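Local coordinates for protein aminoacyl-tRNA synthetase (Cryptosporidium parvum, PDB 5F9Z) that probably charges tRNA with proline in an ATP-dependent reaction, as a class II prolyl-tRNA synthetase, and binds the inhibitor halofuginone, at residues I40-Y43 and C48-L51. Sequence-based numbering, arbitrary orientation.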
# COMPACT_ATOMS: atom_id res chain seq x y z
N ILE A 40 5.80 4.96 -14.07
CA ILE A 40 6.78 3.89 -14.01
C ILE A 40 7.49 3.78 -15.36
O ILE A 40 6.86 3.91 -16.41
CB ILE A 40 6.12 2.55 -13.64
CG1 ILE A 40 5.74 2.54 -12.15
CG2 ILE A 40 7.01 1.36 -13.97
CD1 ILE A 40 6.94 2.62 -11.24
N GLU A 41 8.80 3.56 -15.31
CA GLU A 41 9.58 3.15 -16.47
C GLU A 41 10.19 1.79 -16.18
O GLU A 41 10.76 1.58 -15.11
CB GLU A 41 10.68 4.17 -16.79
CG GLU A 41 10.19 5.45 -17.45
CD GLU A 41 9.81 5.25 -18.91
OE1 GLU A 41 9.20 6.18 -19.49
OE2 GLU A 41 10.12 4.19 -19.48
N TYR A 42 10.06 0.87 -17.13
CA TYR A 42 10.67 -0.44 -16.97
C TYR A 42 12.18 -0.35 -17.13
O TYR A 42 12.69 0.41 -17.95
CB TYR A 42 10.09 -1.43 -17.99
CG TYR A 42 8.66 -1.84 -17.69
CD1 TYR A 42 8.38 -2.78 -16.72
CD2 TYR A 42 7.60 -1.28 -18.39
CE1 TYR A 42 7.08 -3.16 -16.44
CE2 TYR A 42 6.30 -1.65 -18.13
CZ TYR A 42 6.04 -2.59 -17.15
OH TYR A 42 4.74 -2.96 -16.88
N TYR A 43 12.89 -1.12 -16.31
CA TYR A 43 14.35 -1.08 -16.26
C TYR A 43 14.92 -2.34 -16.89
O TYR A 43 14.28 -3.39 -16.91
CB TYR A 43 14.82 -0.95 -14.81
CG TYR A 43 16.22 -0.40 -14.65
CD1 TYR A 43 16.54 0.87 -15.10
CD2 TYR A 43 17.21 -1.14 -14.01
CE1 TYR A 43 17.82 1.38 -14.95
CE2 TYR A 43 18.48 -0.64 -13.85
CZ TYR A 43 18.78 0.62 -14.32
OH TYR A 43 20.05 1.13 -14.16
N CYS A 48 13.23 -4.41 -11.23
CA CYS A 48 13.47 -3.03 -10.85
C CYS A 48 12.69 -2.10 -11.78
O CYS A 48 12.59 -2.35 -12.98
CB CYS A 48 14.96 -2.69 -10.90
SG CYS A 48 15.96 -3.67 -9.76
N TYR A 49 12.14 -1.04 -11.21
CA TYR A 49 11.29 -0.11 -11.95
C TYR A 49 11.59 1.31 -11.51
O TYR A 49 11.74 1.58 -10.31
CB TYR A 49 9.80 -0.44 -11.74
CG TYR A 49 9.47 -1.90 -11.96
CD1 TYR A 49 9.16 -2.38 -13.23
CD2 TYR A 49 9.49 -2.80 -10.91
CE1 TYR A 49 8.86 -3.71 -13.43
CE2 TYR A 49 9.20 -4.14 -11.10
CZ TYR A 49 8.88 -4.59 -12.37
OH TYR A 49 8.59 -5.92 -12.57
N ILE A 50 11.67 2.21 -12.48
CA ILE A 50 11.95 3.62 -12.19
C ILE A 50 10.69 4.27 -11.63
O ILE A 50 9.62 4.20 -12.24
CB ILE A 50 12.43 4.34 -13.46
CG1 ILE A 50 13.75 3.74 -13.95
CG2 ILE A 50 12.57 5.83 -13.20
CD1 ILE A 50 14.29 4.41 -15.17
N LEU A 51 10.83 4.92 -10.48
CA LEU A 51 9.73 5.65 -9.86
C LEU A 51 9.77 7.08 -10.37
O LEU A 51 10.49 7.93 -9.84
CB LEU A 51 9.82 5.59 -8.34
CG LEU A 51 9.73 4.21 -7.69
CD1 LEU A 51 9.84 4.31 -6.18
CD2 LEU A 51 8.43 3.52 -8.08
O HOH W 1 11.86 -3.61 -15.22
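Tyr42 and Tyr49 face each other across two short antiparallel strands as a non-hydrogen-bonded pair, and their rings meet at a slant. CD1 of Tyr42 comes to the edge of the Tyr49 ring, 3.5 Å from its CE1, with the planes turned 71° apart. The pairing puts both on one face of the ribbon; with CG beside the backbone N in each (chi1 -72° and -50°), the rings lean together there. A tyrosine suits position 42 because its carbons pack while its OH reaches Ser31 of helix 26-36 in a hydrogen bond.

On the same face, the buried Ile40 uses its two branches separately. CG2 lies 4.0 Å from CB of Tyr49, whereas CG1, beside the backbone N, carries CD1 over to Leu51, 3.6 Å from its CD2. A beta-branched residue suits this buried place, since its two branches can touch two different neighbours. Phe163, one of the residues around the bound ATP analogue, touches both Ile40 and Leu51.

Glu41 and Ile50 form the hydrogen-bonded pair between these rungs. Ile50 N gives a nearly straight bond to Glu41 O (2.9 Å), and Glu41 N returns one to Ile50 O. Their side chains occupy the other face, where the aliphatic CB of Glu41 packs against Ile50; the chain then bends at chi2 and leads the carboxylate away, toward a weak, long ion pair with Arg52. The Ile50 side chain also crosses that of Tyr43 at about a right angle, CG1 coming obliquely to ring atom CD1 at 4.2 Å.

Beyond the strands, a water bridges the chains, accepting from Tyr43 N and donating to Cys48 O at 2.7 Å. This is a two-stranded beta hairpin: Ile40 and Tyr42 pack on helix 26-36, while Tyr49 touches Pro160 and Thr166 beside the synthetase's nucleotide pocket.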